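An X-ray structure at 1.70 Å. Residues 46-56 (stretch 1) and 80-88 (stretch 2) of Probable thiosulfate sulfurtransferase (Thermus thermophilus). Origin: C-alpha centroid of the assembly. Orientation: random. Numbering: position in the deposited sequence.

Stretch 1 46-56: ALEGGLTELFQ
Stretch 2, residues 80-88: FFLGLGGLE

Phe55 and Leu51, one turn apart on a helix that runs through 46-56 and beyond at both ends, form the apolar centre of this contact. Both use chi1 m; the Phe55 chi2 is -2°, and that of Leu51 is t. They pack where a second helix, entering before 80, ends at 84, its axis crossing the first at -102° with a closest approach of 10.3 Å. The register is set by Leu51 and Gly85, whose CA atoms lie 6.1 Å apart. Glycine suits this spot: an ideal CB on Gly85 would sit 2.4 Å from Phe55 CZ, a clash, whereas its bare CA lets Leu51 CD1 approach to 3.8 Å.

A flat ring offers a face and an edge, and Phe55 uses both. Leu87 (m, t) places CD1 3.7 Å from the Phe55 ring centroid, 10° off the normal, a CH-pi contact. At the ring edge, Phe55 CE2 lies 3.6 Å from Gly85 O. Leu82 has chi1 at -92°, between wells, and chi2 p; its CA-to-CB bond points away, yet CD1 returns to 3.9 Å from Phe55 CE1.

Further out, the branched end of Leu47 (t, p) presents one methyl to each of two neighbours, CD1 4.0 Å from Phe81 CE1 and CD2 3.9 Å from Leu84 CD2. Phe81 has chi1 m and chi2 -71°; Leu84 is t, p. Leu54 (t, p) only grazes Leu82, CD2 to CD1 at 4.5 Å.

Apolar side chains also meet backbone carbonyls, Leu51 CD2 lying 3.7 Å from Phe81 O, but no hydrogen bond crosses the contact. Stretch 2 closes in a Schellman motif, with Leu87 N to Leu82 O at 3.2 Å and Gly86 N to Gly83 O at 2.9 Å. Gly86, at phi/psi 96/3, needs glycine because a CB would jam against the preceding carbonyl. At the polar edge, the CA-to-CB bond of Glu48 (t, t) points sideways and that of Thr52 (m) away; both side chains find partners elsewhere in the structure.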

# COMPACT_ATOMS: atom_id res chain seq x y z
N ALA A 46 -14.28 -2.39 -10.72
CA ALA A 46 -14.47 -0.95 -10.47
C ALA A 46 -13.11 -0.35 -10.05
O ALA A 46 -12.72 0.73 -10.50
CB ALA A 46 -15.50 -0.76 -9.36
N LEU A 47 -12.37 -1.07 -9.21
CA LEU A 47 -11.06 -0.58 -8.78
C LEU A 47 -10.12 -0.48 -9.96
O LEU A 47 -9.41 0.51 -10.13
CB LEU A 47 -10.48 -1.51 -7.72
CG LEU A 47 -9.04 -1.22 -7.29
CD1 LEU A 47 -8.89 0.24 -6.79
CD2 LEU A 47 -8.71 -2.17 -6.17
N GLU A 48 -10.10 -1.51 -10.79
CA GLU A 48 -9.24 -1.49 -11.97
C GLU A 48 -9.61 -0.32 -12.88
O GLU A 48 -8.72 0.35 -13.40
CB GLU A 48 -9.36 -2.83 -12.71
CG GLU A 48 -8.46 -2.99 -13.92
CD GLU A 48 -8.68 -4.33 -14.60
OE1 GLU A 48 -7.90 -5.28 -14.34
OE2 GLU A 48 -9.64 -4.43 -15.40
N GLY A 49 -10.91 -0.07 -13.07
CA GLY A 49 -11.34 1.04 -13.91
C GLY A 49 -10.93 2.38 -13.33
O GLY A 49 -10.52 3.29 -14.07
N GLY A 50 -11.04 2.50 -12.02
CA GLY A 50 -10.67 3.73 -11.33
C GLY A 50 -9.17 3.98 -11.48
O GLY A 50 -8.73 5.13 -11.64
N LEU A 51 -8.38 2.91 -11.42
CA LEU A 51 -6.94 3.06 -11.60
C LEU A 51 -6.64 3.46 -13.04
O LEU A 51 -5.78 4.29 -13.29
CB LEU A 51 -6.21 1.76 -11.24
CG LEU A 51 -6.22 1.45 -9.74
CD1 LEU A 51 -5.79 0.01 -9.46
CD2 LEU A 51 -5.26 2.40 -9.03
N THR A 52 -7.36 2.89 -14.00
CA THR A 52 -7.13 3.28 -15.40
C THR A 52 -7.34 4.78 -15.57
O THR A 52 -6.54 5.47 -16.21
CB THR A 52 -8.11 2.58 -16.37
OG1 THR A 52 -7.76 1.21 -16.48
CG2 THR A 52 -8.03 3.20 -17.75
N GLU A 53 -8.43 5.29 -15.00
CA GLU A 53 -8.76 6.70 -15.12
C GLU A 53 -7.68 7.56 -14.48
O GLU A 53 -7.28 8.59 -15.02
CB GLU A 53 -10.10 6.99 -14.46
CG GLU A 53 -10.44 8.46 -14.37
CD GLU A 53 -10.53 9.15 -15.73
OE1 GLU A 53 -10.65 8.45 -16.76
OE2 GLU A 53 -10.50 10.40 -15.76
N LEU A 54 -7.21 7.11 -13.32
CA LEU A 54 -6.17 7.82 -12.59
C LEU A 54 -4.86 7.83 -13.37
O LEU A 54 -4.21 8.87 -13.50
CB LEU A 54 -5.96 7.16 -11.24
CG LEU A 54 -4.87 7.77 -10.34
CD1 LEU A 54 -5.26 9.16 -9.86
CD2 LEU A 54 -4.67 6.85 -9.15
N PHE A 55 -4.48 6.66 -13.88
CA PHE A 55 -3.25 6.54 -14.65
C PHE A 55 -3.28 7.44 -15.88
O PHE A 55 -2.30 8.11 -16.20
CB PHE A 55 -3.04 5.10 -15.10
CG PHE A 55 -2.84 4.10 -13.98
CD1 PHE A 55 -2.79 4.50 -12.65
CD2 PHE A 55 -2.66 2.75 -14.28
CE1 PHE A 55 -2.58 3.56 -11.62
CE2 PHE A 55 -2.44 1.82 -13.27
CZ PHE A 55 -2.40 2.21 -11.94
N GLN A 56 -4.42 7.46 -16.58
CA GLN A 56 -4.53 8.30 -17.77
C GLN A 56 -4.52 9.78 -17.45
O GLN A 56 -3.84 10.57 -18.12
CB GLN A 56 -5.80 7.93 -18.56
CG GLN A 56 -5.83 6.48 -18.98
CD GLN A 56 -6.92 6.18 -19.99
OE1 GLN A 56 -7.95 6.86 -20.03
NE2 GLN A 56 -6.71 5.15 -20.80
N PHE A 80 1.30 0.85 -3.59
CA PHE A 80 0.56 -0.40 -3.65
C PHE A 80 -0.55 -0.31 -4.70
O PHE A 80 -0.72 -1.22 -5.51
CB PHE A 80 -0.03 -0.77 -2.30
CG PHE A 80 -0.74 -2.10 -2.33
CD1 PHE A 80 -0.01 -3.29 -2.44
CD2 PHE A 80 -2.13 -2.16 -2.34
CE1 PHE A 80 -0.66 -4.51 -2.57
CE2 PHE A 80 -2.79 -3.39 -2.48
CZ PHE A 80 -2.05 -4.56 -2.59
N PHE A 81 -1.30 0.78 -4.69
CA PHE A 81 -2.35 0.93 -5.70
C PHE A 81 -1.77 0.98 -7.11
O PHE A 81 -2.30 0.36 -8.03
CB PHE A 81 -3.15 2.22 -5.46
CG PHE A 81 -4.24 2.08 -4.44
CD1 PHE A 81 -5.39 1.34 -4.73
CD2 PHE A 81 -4.15 2.72 -3.22
CE1 PHE A 81 -6.43 1.25 -3.80
CE2 PHE A 81 -5.19 2.65 -2.28
CZ PHE A 81 -6.34 1.90 -2.57
N LEU A 82 -0.70 1.76 -7.32
CA LEU A 82 -0.15 1.85 -8.67
C LEU A 82 0.38 0.50 -9.16
O LEU A 82 0.16 0.14 -10.32
CB LEU A 82 0.93 2.95 -8.72
CG LEU A 82 0.43 4.35 -9.13
CD1 LEU A 82 -0.82 4.71 -8.36
CD2 LEU A 82 1.52 5.41 -8.91
N GLY A 83 1.04 -0.24 -8.28
CA GLY A 83 1.56 -1.55 -8.66
C GLY A 83 0.42 -2.54 -8.88
O GLY A 83 0.47 -3.41 -9.75
N LEU A 84 -0.62 -2.40 -8.07
CA LEU A 84 -1.81 -3.26 -8.18
C LEU A 84 -2.51 -3.05 -9.53
O LEU A 84 -3.18 -3.95 -10.04
CB LEU A 84 -2.76 -2.95 -7.03
CG LEU A 84 -4.10 -3.71 -7.01
CD1 LEU A 84 -3.89 -5.21 -6.86
CD2 LEU A 84 -4.94 -3.18 -5.85
N GLY A 85 -2.35 -1.86 -10.09
CA GLY A 85 -2.93 -1.56 -11.39
C GLY A 85 -2.05 -2.03 -12.52
O GLY A 85 -2.34 -1.76 -13.69
N GLY A 86 -0.94 -2.69 -12.18
CA GLY A 86 -0.04 -3.22 -13.20
C GLY A 86 1.17 -2.39 -13.60
O GLY A 86 1.89 -2.76 -14.53
N LEU A 87 1.38 -1.26 -12.95
CA LEU A 87 2.55 -0.44 -13.28
C LEU A 87 3.78 -0.97 -12.57
O LEU A 87 3.67 -1.56 -11.49
CB LEU A 87 2.33 1.00 -12.84
CG LEU A 87 1.29 1.81 -13.59
CD1 LEU A 87 1.08 3.14 -12.88
CD2 LEU A 87 1.75 2.02 -15.02
N GLU A 88 4.95 -0.78 -13.18
CA GLU A 88 6.21 -1.18 -12.56
C GLU A 88 6.54 -0.01 -11.63
O GLU A 88 6.65 1.12 -12.09
CB GLU A 88 7.29 -1.35 -13.63
CG GLU A 88 7.00 -2.53 -14.57
CD GLU A 88 6.75 -3.83 -13.80
OE1 GLU A 88 7.60 -4.21 -12.97
OE2 GLU A 88 5.69 -4.47 -14.03